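Local coordinates for fibrillarin-like rRNA/tRNA 2'-O-methyltransferase (Methanocaldococcus jannaschii, PDB 1FBN), which probably uses S-adenosyl-L-methionine to methylate ribose 2'-hydroxyls of rRNA and tRNA at sites chosen by a base-pairing guide RNA, at residues Ile9-Tyr14 with Ile72-Lys77; Lys35-Lys40 with Glu48-Asn53; Ile63-Lys68 with Asp212-Glu217; Asn163-Leu168 with Gly225-Lys230. One frame throughout, in Å; residues are numbered along the deposited sequence.

Interaction 1: residues Ile9-Tyr14 with Ile72-Lys77; sequences IFENIY and IKRDSK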
# COMPACT_ATOMS: atom_id res chain seq x y z
N ILE A 9 5.85 -7.33 -13.86
CA ILE A 9 4.56 -7.91 -13.51
C ILE A 9 3.66 -6.72 -13.23
O ILE A 9 4.15 -5.63 -12.93
CB ILE A 9 4.65 -8.85 -12.27
CG1 ILE A 9 5.35 -8.15 -11.10
CG2 ILE A 9 5.34 -10.15 -12.65
CD1 ILE A 9 5.38 -8.98 -9.84
N PHE A 10 2.35 -6.91 -13.36
CA PHE A 10 1.38 -5.82 -13.15
C PHE A 10 1.83 -4.64 -14.01
O PHE A 10 1.95 -4.77 -15.22
CB PHE A 10 1.31 -5.44 -11.66
CG PHE A 10 0.86 -6.57 -10.77
CD1 PHE A 10 -0.40 -7.15 -10.94
CD2 PHE A 10 1.69 -7.06 -9.76
CE1 PHE A 10 -0.82 -8.19 -10.10
CE2 PHE A 10 1.27 -8.10 -8.92
CZ PHE A 10 0.01 -8.66 -9.10
N GLU A 11 2.06 -3.49 -13.39
CA GLU A 11 2.55 -2.32 -14.12
C GLU A 11 3.63 -1.63 -13.31
O GLU A 11 3.37 -1.11 -12.22
CB GLU A 11 1.42 -1.34 -14.47
CG GLU A 11 1.92 -0.17 -15.33
CD GLU A 11 0.82 0.77 -15.79
OE1 GLU A 11 -0.09 0.32 -16.51
OE2 GLU A 11 0.87 1.97 -15.44
N ASN A 12 4.85 -1.65 -13.83
CA ASN A 12 6.00 -1.03 -13.18
C ASN A 12 6.41 -1.69 -11.85
O ASN A 12 6.89 -1.03 -10.93
CB ASN A 12 5.79 0.48 -13.01
CG ASN A 12 7.10 1.27 -12.98
OD1 ASN A 12 7.12 2.44 -12.59
ND2 ASN A 12 8.19 0.63 -13.40
N ILE A 13 6.17 -3.00 -11.75
CA ILE A 13 6.56 -3.80 -10.59
C ILE A 13 7.38 -4.92 -11.23
O ILE A 13 7.10 -5.34 -12.35
CB ILE A 13 5.35 -4.39 -9.82
CG1 ILE A 13 4.50 -3.25 -9.25
CG2 ILE A 13 5.83 -5.27 -8.67
CD1 ILE A 13 3.32 -3.73 -8.46
N TYR A 14 8.40 -5.41 -10.54
CA TYR A 14 9.26 -6.43 -11.13
C TYR A 14 9.46 -7.70 -10.33
O TYR A 14 9.67 -7.67 -9.12
CB TYR A 14 10.62 -5.81 -11.51
CG TYR A 14 10.46 -4.60 -12.40
CD1 TYR A 14 10.24 -3.34 -11.85
CD2 TYR A 14 10.37 -4.74 -13.78
CE1 TYR A 14 9.92 -2.25 -12.65
CE2 TYR A 14 10.05 -3.66 -14.59
CZ TYR A 14 9.82 -2.42 -14.02
OH TYR A 14 9.45 -1.35 -14.81
N ILE A 72 -2.67 0.03 -8.53
CA ILE A 72 -1.70 1.12 -8.56
C ILE A 72 -0.88 1.06 -9.84
O ILE A 72 -0.12 0.12 -10.05
CB ILE A 72 -0.78 1.10 -7.32
CG1 ILE A 72 -1.61 1.29 -6.05
CG2 ILE A 72 0.30 2.19 -7.43
CD1 ILE A 72 -0.83 1.17 -4.76
N LYS A 73 -1.05 2.07 -10.70
CA LYS A 73 -0.34 2.15 -11.97
C LYS A 73 0.67 3.31 -11.95
O LYS A 73 0.80 4.01 -10.95
CB LYS A 73 -1.34 2.37 -13.11
CG LYS A 73 -2.49 1.37 -13.16
CD LYS A 73 -2.01 -0.02 -13.57
CE LYS A 73 -3.19 -0.96 -13.79
NZ LYS A 73 -2.77 -2.27 -14.36
N ARG A 74 1.37 3.51 -13.07
CA ARG A 74 2.37 4.57 -13.18
C ARG A 74 1.83 5.98 -13.00
O ARG A 74 2.47 6.82 -12.38
CB ARG A 74 3.10 4.51 -14.53
CG ARG A 74 4.04 3.34 -14.69
CD ARG A 74 4.61 3.28 -16.10
NE ARG A 74 6.01 3.71 -16.18
CZ ARG A 74 6.41 4.88 -16.65
NH1 ARG A 74 5.53 5.76 -17.09
NH2 ARG A 74 7.71 5.17 -16.70
N ASP A 75 0.64 6.23 -13.54
CA ASP A 75 0.02 7.55 -13.45
C ASP A 75 -1.07 7.66 -12.39
O ASP A 75 -1.85 8.62 -12.39
CB ASP A 75 -0.53 7.95 -14.82
CG ASP A 75 -1.65 7.03 -15.30
OD1 ASP A 75 -1.77 5.89 -14.79
OD2 ASP A 75 -2.42 7.45 -16.19
N SER A 76 -1.13 6.69 -11.48
CA SER A 76 -2.14 6.70 -10.43
C SER A 76 -1.91 7.77 -9.36
O SER A 76 -0.77 8.12 -9.05
CB SER A 76 -2.21 5.33 -9.73
OG SER A 76 -2.64 4.30 -10.59
N LYS A 77 -3.00 8.30 -8.84
CA LYS A 77 -2.94 9.27 -7.76
C LYS A 77 -3.50 8.45 -6.61
O LYS A 77 -4.60 7.90 -6.70
CB LYS A 77 -3.80 10.49 -8.07
CG LYS A 77 -3.29 11.26 -9.29
CD LYS A 77 -4.24 12.35 -9.74
CE LYS A 77 -4.19 13.57 -8.83
NZ LYS A 77 -5.03 14.68 -9.38
O HOH W 1 1.20 -2.02 -10.83

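Interaction 2: residues Lys35-Lys40 with Glu48-Asn53; sequences KVYDEK and EYRIWN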
# COMPACT_ATOMS: atom_id res chain seq x y z
N LYS A 35 19.27 4.19 -0.40
CA LYS A 35 18.58 3.06 0.21
C LYS A 35 17.69 3.67 1.29
O LYS A 35 18.16 4.41 2.16
CB LYS A 35 19.56 2.07 0.83
CG LYS A 35 20.29 1.22 -0.19
CD LYS A 35 21.06 0.09 0.48
CE LYS A 35 21.78 -0.77 -0.54
NZ LYS A 35 22.44 -1.94 0.10
N VAL A 36 16.39 3.43 1.17
CA VAL A 36 15.41 3.96 2.12
C VAL A 36 15.49 3.24 3.46
O VAL A 36 15.55 3.88 4.51
CB VAL A 36 13.97 3.85 1.55
CG1 VAL A 36 12.95 4.33 2.58
CG2 VAL A 36 13.85 4.67 0.28
N TYR A 37 15.53 1.91 3.42
CA TYR A 37 15.58 1.09 4.63
C TYR A 37 16.58 -0.07 4.56
O TYR A 37 16.32 -1.16 5.06
CB TYR A 37 14.17 0.57 4.96
CG TYR A 37 13.55 -0.32 3.90
CD1 TYR A 37 13.02 0.21 2.72
CD2 TYR A 37 13.46 -1.71 4.09
CE1 TYR A 37 12.42 -0.61 1.75
CE2 TYR A 37 12.86 -2.53 3.14
CZ TYR A 37 12.35 -1.98 1.98
OH TYR A 37 11.76 -2.81 1.05
N ASP A 38 17.73 0.21 3.96
CA ASP A 38 18.80 -0.78 3.80
C ASP A 38 18.35 -2.03 3.03
O ASP A 38 18.75 -3.15 3.34
CB ASP A 38 19.40 -1.15 5.16
CG ASP A 38 20.84 -1.67 5.06
OD1 ASP A 38 21.71 -0.92 4.57
OD2 ASP A 38 21.08 -2.82 5.47
N GLU A 39 17.52 -1.81 2.01
CA GLU A 39 17.03 -2.89 1.17
C GLU A 39 18.12 -3.28 0.18
O GLU A 39 19.03 -2.50 -0.07
CB GLU A 39 15.79 -2.44 0.39
CG GLU A 39 15.38 -0.98 0.60
CD GLU A 39 16.13 0.01 -0.27
OE1 GLU A 39 17.06 -0.40 -0.99
OE2 GLU A 39 15.77 1.21 -0.24
N LYS A 40 18.05 -4.50 -0.35
CA LYS A 40 19.05 -4.94 -1.32
C LYS A 40 18.74 -4.31 -2.68
O LYS A 40 17.58 -4.06 -3.01
CB LYS A 40 19.09 -6.47 -1.40
CG LYS A 40 19.65 -7.12 -0.13
CD LYS A 40 21.10 -6.66 0.12
CE LYS A 40 21.55 -6.94 1.55
NZ LYS A 40 21.50 -8.39 1.89
N GLU A 48 18.13 1.12 -10.99
CA GLU A 48 18.33 0.46 -9.70
C GLU A 48 17.03 -0.18 -9.24
O GLU A 48 16.04 0.50 -9.03
CB GLU A 48 18.84 1.45 -8.65
CG GLU A 48 20.31 1.85 -8.84
CD GLU A 48 20.85 2.74 -7.73
OE1 GLU A 48 20.20 2.88 -6.68
OE2 GLU A 48 21.96 3.30 -7.92
N TYR A 49 17.03 -1.51 -9.14
CA TYR A 49 15.85 -2.23 -8.69
C TYR A 49 15.96 -2.48 -7.19
O TYR A 49 16.90 -3.12 -6.73
CB TYR A 49 15.70 -3.55 -9.45
CG TYR A 49 15.44 -3.36 -10.92
CD1 TYR A 49 16.49 -3.28 -11.83
CD2 TYR A 49 14.14 -3.27 -11.42
CE1 TYR A 49 16.26 -3.10 -13.20
CE2 TYR A 49 13.89 -3.10 -12.78
CZ TYR A 49 14.96 -3.02 -13.66
OH TYR A 49 14.72 -2.86 -15.01
N ARG A 50 15.01 -1.93 -6.44
CA ARG A 50 15.00 -2.07 -4.99
C ARG A 50 14.20 -3.29 -4.56
O ARG A 50 13.00 -3.36 -4.80
CB ARG A 50 14.41 -0.83 -4.32
CG ARG A 50 15.16 0.46 -4.59
CD ARG A 50 14.82 1.49 -3.53
NE ARG A 50 13.41 1.86 -3.59
CZ ARG A 50 12.60 1.94 -2.54
NH1 ARG A 50 13.03 1.68 -1.31
NH2 ARG A 50 11.34 2.29 -2.73
N ILE A 51 14.88 -4.25 -3.92
CA ILE A 51 14.22 -5.46 -3.44
C ILE A 51 13.18 -5.05 -2.40
O ILE A 51 13.50 -4.45 -1.38
CB ILE A 51 15.24 -6.45 -2.84
CG1 ILE A 51 16.22 -6.92 -3.93
CG2 ILE A 51 14.53 -7.64 -2.21
CD1 ILE A 51 15.57 -7.55 -5.15
N TRP A 52 11.92 -5.36 -2.71
CA TRP A 52 10.76 -5.04 -1.87
C TRP A 52 10.51 -6.14 -0.84
O TRP A 52 9.83 -7.13 -1.12
CB TRP A 52 9.56 -4.88 -2.81
CG TRP A 52 8.39 -4.12 -2.27
CD1 TRP A 52 8.21 -3.64 -1.00
CD2 TRP A 52 7.21 -3.76 -3.00
NE1 TRP A 52 6.99 -3.01 -0.89
CE2 TRP A 52 6.35 -3.08 -2.11
CE3 TRP A 52 6.79 -3.96 -4.32
CZ2 TRP A 52 5.10 -2.59 -2.50
CZ3 TRP A 52 5.55 -3.47 -4.71
CH2 TRP A 52 4.72 -2.79 -3.80
N ASN A 53 11.03 -5.94 0.37
CA ASN A 53 10.92 -6.91 1.46
C ASN A 53 9.50 -7.10 2.04
O ASN A 53 8.95 -6.19 2.65
CB ASN A 53 11.90 -6.51 2.58
CG ASN A 53 12.13 -7.62 3.60
OD1 ASN A 53 11.37 -8.58 3.70
ND2 ASN A 53 13.20 -7.49 4.37
O HOH W 2 15.33 -5.76 0.63

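Interaction 3: residues Ile63-Lys68 with Asp212-Glu217; sequences IIKGLK and DIEPFE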
# COMPACT_ATOMS: atom_id res chain seq x y z
N ILE A 63 1.54 -9.25 -2.44
CA ILE A 63 1.94 -9.64 -3.79
C ILE A 63 2.64 -11.01 -3.75
O ILE A 63 2.31 -11.89 -4.54
CB ILE A 63 2.87 -8.58 -4.44
CG1 ILE A 63 2.10 -7.28 -4.66
CG2 ILE A 63 3.40 -9.09 -5.78
CD1 ILE A 63 2.96 -6.13 -5.14
N ILE A 64 3.57 -11.19 -2.81
CA ILE A 64 4.30 -12.45 -2.67
C ILE A 64 3.32 -13.60 -2.39
O ILE A 64 3.48 -14.70 -2.93
CB ILE A 64 5.36 -12.38 -1.52
CG1 ILE A 64 6.52 -11.45 -1.92
CG2 ILE A 64 5.91 -13.77 -1.19
CD1 ILE A 64 7.40 -11.98 -3.04
N LYS A 65 2.29 -13.32 -1.60
CA LYS A 65 1.28 -14.32 -1.24
C LYS A 65 0.15 -14.52 -2.26
O LYS A 65 -0.85 -15.17 -1.94
CB LYS A 65 0.70 -14.03 0.14
CG LYS A 65 1.68 -14.23 1.30
CD LYS A 65 2.23 -15.66 1.35
CE LYS A 65 1.12 -16.71 1.41
NZ LYS A 65 0.18 -16.53 2.56
N GLY A 66 0.28 -13.93 -3.44
CA GLY A 66 -0.73 -14.13 -4.47
C GLY A 66 -1.72 -13.06 -4.89
O GLY A 66 -2.72 -13.38 -5.53
N LEU A 67 -1.47 -11.79 -4.56
CA LEU A 67 -2.37 -10.71 -4.96
C LEU A 67 -2.48 -10.73 -6.49
O LEU A 67 -1.46 -10.78 -7.18
CB LEU A 67 -1.81 -9.36 -4.51
CG LEU A 67 -2.65 -8.12 -4.81
CD1 LEU A 67 -3.91 -8.14 -3.96
CD2 LEU A 67 -1.86 -6.86 -4.55
N LYS A 68 -3.71 -10.71 -7.01
CA LYS A 68 -3.94 -10.72 -8.46
C LYS A 68 -4.41 -9.37 -9.00
O LYS A 68 -4.22 -9.06 -10.18
CB LYS A 68 -4.95 -11.81 -8.84
CG LYS A 68 -4.55 -13.22 -8.43
CD LYS A 68 -3.22 -13.63 -9.05
CE LYS A 68 -2.77 -14.96 -8.50
NZ LYS A 68 -1.40 -15.31 -8.94
N ASP A 212 -4.32 -13.50 2.39
CA ASP A 212 -3.84 -13.79 3.74
C ASP A 212 -2.31 -13.66 3.64
O ASP A 212 -1.66 -14.45 2.95
CB ASP A 212 -4.23 -15.22 4.15
CG ASP A 212 -3.85 -15.55 5.59
OD1 ASP A 212 -3.20 -14.73 6.27
OD2 ASP A 212 -4.20 -16.65 6.06
N ILE A 213 -1.76 -12.64 4.28
CA ILE A 213 -0.31 -12.42 4.25
C ILE A 213 0.37 -13.15 5.41
O ILE A 213 1.48 -12.80 5.83
CB ILE A 213 0.01 -10.91 4.26
CG1 ILE A 213 -0.55 -10.23 5.52
CG2 ILE A 213 -0.63 -10.25 3.04
CD1 ILE A 213 -0.13 -8.78 5.66
N GLU A 214 -0.29 -14.22 5.83
CA GLU A 214 0.06 -15.13 6.92
C GLU A 214 1.48 -15.30 7.45
O GLU A 214 1.71 -15.13 8.66
CB GLU A 214 -0.56 -16.51 6.65
CG GLU A 214 -0.03 -17.67 7.48
CD GLU A 214 0.75 -18.67 6.64
OE1 GLU A 214 0.22 -19.12 5.60
OE2 GLU A 214 1.90 -19.00 7.01
N PRO A 215 2.46 -15.68 6.60
CA PRO A 215 3.80 -15.83 7.17
C PRO A 215 4.36 -14.51 7.71
O PRO A 215 4.73 -14.41 8.88
CB PRO A 215 4.63 -16.34 5.98
CG PRO A 215 3.62 -16.95 5.07
CD PRO A 215 2.46 -15.99 5.16
N PHE A 216 4.33 -13.49 6.86
CA PHE A 216 4.86 -12.17 7.17
C PHE A 216 4.13 -11.41 8.27
O PHE A 216 4.76 -10.64 9.01
CB PHE A 216 4.92 -11.36 5.88
CG PHE A 216 5.49 -12.14 4.72
CD1 PHE A 216 6.86 -12.34 4.61
CD2 PHE A 216 4.64 -12.74 3.79
CE1 PHE A 216 7.38 -13.13 3.60
CE2 PHE A 216 5.15 -13.53 2.77
CZ PHE A 216 6.53 -13.73 2.67
N GLU A 217 2.82 -11.62 8.38
CA GLU A 217 1.99 -10.97 9.40
C GLU A 217 0.90 -11.94 9.82
O GLU A 217 0.15 -12.45 8.97
CB GLU A 217 1.34 -9.69 8.84
CG GLU A 217 2.30 -8.56 8.50
CD GLU A 217 3.02 -7.99 9.72
OE1 GLU A 217 2.47 -8.06 10.84
OE2 GLU A 217 4.13 -7.46 9.54

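Interaction 4: residues Asn163-Leu168 with Gly225-Lys230; sequences NAKWFL and GIWEGK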
# COMPACT_ATOMS: atom_id res chain seq x y z
N ASN A 163 -13.15 8.10 3.60
CA ASN A 163 -12.18 8.66 2.67
C ASN A 163 -12.53 8.36 1.21
O ASN A 163 -12.20 9.14 0.32
CB ASN A 163 -10.77 8.18 3.01
CG ASN A 163 -10.15 8.97 4.14
OD1 ASN A 163 -9.41 9.93 3.91
ND2 ASN A 163 -10.46 8.59 5.38
N ALA A 164 -13.20 7.23 0.98
CA ALA A 164 -13.61 6.84 -0.37
C ALA A 164 -14.70 7.78 -0.87
O ALA A 164 -14.67 8.22 -2.02
CB ALA A 164 -14.11 5.40 -0.37
N LYS A 165 -15.65 8.11 0.01
CA LYS A 165 -16.74 9.02 -0.32
C LYS A 165 -16.17 10.37 -0.72
O LYS A 165 -16.57 10.96 -1.72
CB LYS A 165 -17.68 9.23 0.87
CG LYS A 165 -18.56 8.05 1.26
CD LYS A 165 -19.37 8.41 2.51
CE LYS A 165 -20.18 7.26 3.07
NZ LYS A 165 -21.33 6.91 2.19
N TRP A 166 -15.20 10.84 0.05
CA TRP A 166 -14.56 12.12 -0.21
C TRP A 166 -13.62 12.17 -1.40
O TRP A 166 -13.75 13.07 -2.24
CB TRP A 166 -13.79 12.59 1.03
CG TRP A 166 -14.65 13.24 2.06
CD1 TRP A 166 -15.28 12.65 3.11
CD2 TRP A 166 -15.01 14.64 2.11
NE1 TRP A 166 -16.01 13.57 3.82
CE2 TRP A 166 -15.86 14.80 3.23
CE3 TRP A 166 -14.69 15.76 1.33
CZ2 TRP A 166 -16.40 16.05 3.58
CZ3 TRP A 166 -15.23 16.99 1.68
CH2 TRP A 166 -16.07 17.13 2.80
N PHE A 167 -12.73 11.19 -1.51
CA PHE A 167 -11.71 11.19 -2.56
C PHE A 167 -11.66 10.12 -3.65
O PHE A 167 -11.08 10.35 -4.70
CB PHE A 167 -10.33 11.24 -1.89
CG PHE A 167 -10.23 12.26 -0.80
CD1 PHE A 167 -10.28 13.62 -1.09
CD2 PHE A 167 -10.13 11.86 0.53
CE1 PHE A 167 -10.22 14.56 -0.07
CE2 PHE A 167 -10.07 12.80 1.55
CZ PHE A 167 -10.12 14.15 1.25
N LEU A 168 -12.25 8.96 -3.41
CA LEU A 168 -12.17 7.89 -4.40
C LEU A 168 -13.10 7.98 -5.61
O LEU A 168 -14.32 8.06 -5.47
CB LEU A 168 -12.29 6.53 -3.72
CG LEU A 168 -11.81 5.31 -4.50
CD1 LEU A 168 -10.40 5.53 -5.03
CD2 LEU A 168 -11.86 4.09 -3.60
N GLY A 225 -11.00 -3.74 -3.16
CA GLY A 225 -12.35 -3.60 -3.65
C GLY A 225 -12.52 -2.42 -4.58
O GLY A 225 -11.76 -1.45 -4.51
N ILE A 226 -13.48 -2.54 -5.50
CA ILE A 226 -13.77 -1.46 -6.45
C ILE A 226 -14.86 -0.59 -5.84
O ILE A 226 -15.87 -1.10 -5.35
CB ILE A 226 -14.26 -1.99 -7.81
CG1 ILE A 226 -13.21 -2.91 -8.42
CG2 ILE A 226 -14.52 -0.83 -8.77
CD1 ILE A 226 -13.47 -3.27 -9.88
N TRP A 227 -14.63 0.72 -5.85
CA TRP A 227 -15.58 1.68 -5.29
C TRP A 227 -16.74 1.92 -6.24
O TRP A 227 -16.58 2.55 -7.29
CB TRP A 227 -14.86 3.00 -5.00
CG TRP A 227 -15.74 4.05 -4.39
CD1 TRP A 227 -16.01 5.28 -4.90
CD2 TRP A 227 -16.42 3.99 -3.12
NE1 TRP A 227 -16.81 5.99 -4.04
CE2 TRP A 227 -17.08 5.22 -2.94
CE3 TRP A 227 -16.53 3.01 -2.12
CZ2 TRP A 227 -17.84 5.51 -1.80
CZ3 TRP A 227 -17.28 3.29 -0.99
CH2 TRP A 227 -17.93 4.53 -0.84
N GLU A 228 -17.91 1.41 -5.87
CA GLU A 228 -19.12 1.56 -6.67
C GLU A 228 -19.76 2.91 -6.39
O GLU A 228 -20.10 3.65 -7.31
CB GLU A 228 -20.12 0.44 -6.35
CG GLU A 228 -19.53 -0.98 -6.26
CD GLU A 228 -19.10 -1.54 -7.61
OE1 GLU A 228 -19.96 -2.10 -8.33
OE2 GLU A 228 -17.90 -1.45 -7.94
N GLY A 229 -19.92 3.23 -5.10
CA GLY A 229 -20.52 4.48 -4.70
C GLY A 229 -21.24 4.33 -3.37
O GLY A 229 -21.01 3.36 -2.65
N LYS A 230 -22.12 5.29 -3.04
CA LYS A 230 -22.87 5.25 -1.78
C LYS A 230 -23.87 4.09 -1.71
O LYS A 230 -24.93 4.18 -2.37
CB LYS A 230 -23.61 6.58 -1.55
CG LYS A 230 -22.75 7.71 -1.01
CD LYS A 230 -21.72 8.17 -2.03
CE LYS A 230 -20.91 9.33 -1.48
NZ LYS A 230 -21.78 10.48 -1.10
OXT LYS A 230 -23.58 3.11 -0.99

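Interaction 1: residues Ile9-Tyr14 with Ile72-Lys77
Ile72 O and Glu11 O, one from each backbone, share a single water that donates to both, at 2.6 Å from Ile72 O and 2.7 Å from Glu11 O. The direct bond lies beside this bridge: Arg74 N gives its hydrogen to Glu11 OE2 at 2.9 Å. It is nearly straight, 174° at the hydrogen, and meets the oxygen on its anti side, 28° out of the carboxylate plane. Glu11 CG stands anti to the backbone N (chi1 -176°), and the chain beyond stays extended, which carries the carboxylate across to the facing loop. There Glu11 OE2 also rests against Lys73 CB at 3.2 Å. Lys73 crosses the glutamate at about a right angle, its CD 3.5 Å from Glu11 OE1; the ammonium stays beyond salt-bridge range. An alanine at Glu11 would probably leave the N-H of Arg74 without its acceptor and open a gap beside the Lys73 methylenes. Asn12 adds apolar packing, its CB 3.8 Å from Arg74 CG, and the guanidinium beyond is held by a salt bridge to Asp97. Within the facing loop Ser76 OG accepts from Lys73 N at 2.7 Å. The carboxylate thus grips a type I beta turn, Lys73 to Ser76, that leads into strand 77-81 of the Rossmann-like methyltransferase sheet, joining that sheet to the first hairpin of the N-terminal antiparallel sheet.

Interaction 2: residues Lys35-Lys40 with Glu48-Asn53
Glu39 and Arg50 form the tight half of this contact. Glu39 OE2 accepts from Arg50 NH1 at 3.0 Å in a salt bridge and from Val36 N at 2.7 Å, the two donors arriving from opposite faces of the carboxylate. The oxygen lies at the guanidinium edge, 7° out of its plane, the two flat groups turned 66° apart. To get there Glu39 accepts a strained first torsion, CG nearly eclipsing the backbone N (chi1 3°), and its OE1 is buried with no polar partner. Val36 CG2 packs 3.5 Å from Arg50 NH1, and Arg50 NH2 goes on to Asp94 and Ser90 on helix 87-95. Tyr37 packs here too, Glu39 CG over one face of its ring, its side chain about 4 Å from that of Thr87, a predicted S-adenosyl-L-methionine contact. All this sits at the open end of the beta-hairpin of strands 41-44 and 47-51, where Ile51 N donates to Lys40 O at 2.9 Å. On the looser solvent side the Lys40 side chain makes its contact through CB, 3.9 Å from Ile51 CG1, and the rest leads off. A water spans the gap, accepting from Lys40 N at 3.2 Å and donating to Ile51 O at 3.0 Å.

Interaction 3: residues Ile63-Lys68 with Asp212-Glu217
Lys65 lies against Phe216 and Pro215 just where helix 58-64 ends in a Schellman motif: Gly66, at positive phi (108°), is the C-prime residue, with Gly66 N bonded to Ile63 O and Leu67 N to Ala62 O. The lysine is the first residue to leave helical geometry, and its chain curls tightly, bent at chi2, chi3 and chi4. Its shaft crosses Phe216 obliquely, with Lys65 CG near the ring plane at the edge, 3.8 Å from Phe216 CE2. Ile64 crosses the same phenylalanine at about a right angle and sets CG2 3.9 Å from Phe216 CZ. Toward Pro215 the lysine points tip to tip, and Lys65 NZ approaches Pro215 CD to 3.5 Å. The ring is further bounded by Ala61 of the helix and by Pro54 and Asn55, so the loop between strands 205-212 and 220-227 is packed against the helix end. At the surface the curl delivers the ammonium chiefly to a backbone carbonyl. The ion pair from Lys65 NZ to Glu214 OE1 is long, 4.0 Å, and is likely to add little. By contrast Lys65 NZ donates to Asp212 O at 2.8 Å, with a C=O...N angle of 154° and the nitrogen tilted 24° from the carbonyl plane.

Interaction 4: residues Asn163-Leu168 with Gly225-Lys230
Helix-on-sheet packing of a Rossmann-like methyltransferase joins Ala164, near the end of helix 156-167, and Leu168, just past it, to Trp227, at the end of strand 220-227. That strand runs antiparallel between strands 172-179 and 205-212, giving the 3-2-1-4-5-7-6 order of class I enzymes. Trp227 CG is anti to its backbone N (chi1 -178°), and the indole lies flat against the helix. Ala164 CB sits over the six-membered ring, 3.6 Å from its centroid and 4° off the normal, a CH-pi contact. Leu168 CB lies over the indole too, and its branch reaches the root of the ring, with Leu168 CD2 3.5 Å from Trp227 CB. Leu168 O is 3.3 Å from Trp227 CD1. On the opposite face the chain's tail folds back, Gly229 N lying 4.0 Å above the Trp227 ring plane. Phe205, on the edge strand 205-212, also meets the indole, the ring planes at about 60°. An alanine at Trp227 would probably leave Ala164 CB facing a gap where the indole had been, although the CB contact with Leu168 could remain. At the rim Lys165 CG is 4.0 Å from Trp227 CZ2 and 3.8 Å from CE of the poorly ordered Lys230. With no hydrogen bond between the segments, the contact depends on close fit and dispersion, and the two nearby ammoniums would probably add mild repulsion at its edge.

Interaction 4 is the buried, apolar contact, packing a helix end against the methyltransferase sheet; interaction 3 lies at the surface and mixes ring-edge packing with a lysine bond to backbone. Interactions 1 and 2 are partly buried and more polar, each turning on a glutamate oxygen that receives backbone N-H, and both involve the N-terminal antiparallel sheet. They touch through Tyr14 and Tyr49. Interaction 2 is local, nested along the chain inside the loop closed by interaction 1. Phe10 packs on Ile63 and Leu67, joining interactions 1 and 3, while Trp52 meets Ile63 to join interactions 2 and 3. Interaction 4 touches none of them; its centre is about 32 Å from that of interaction 2.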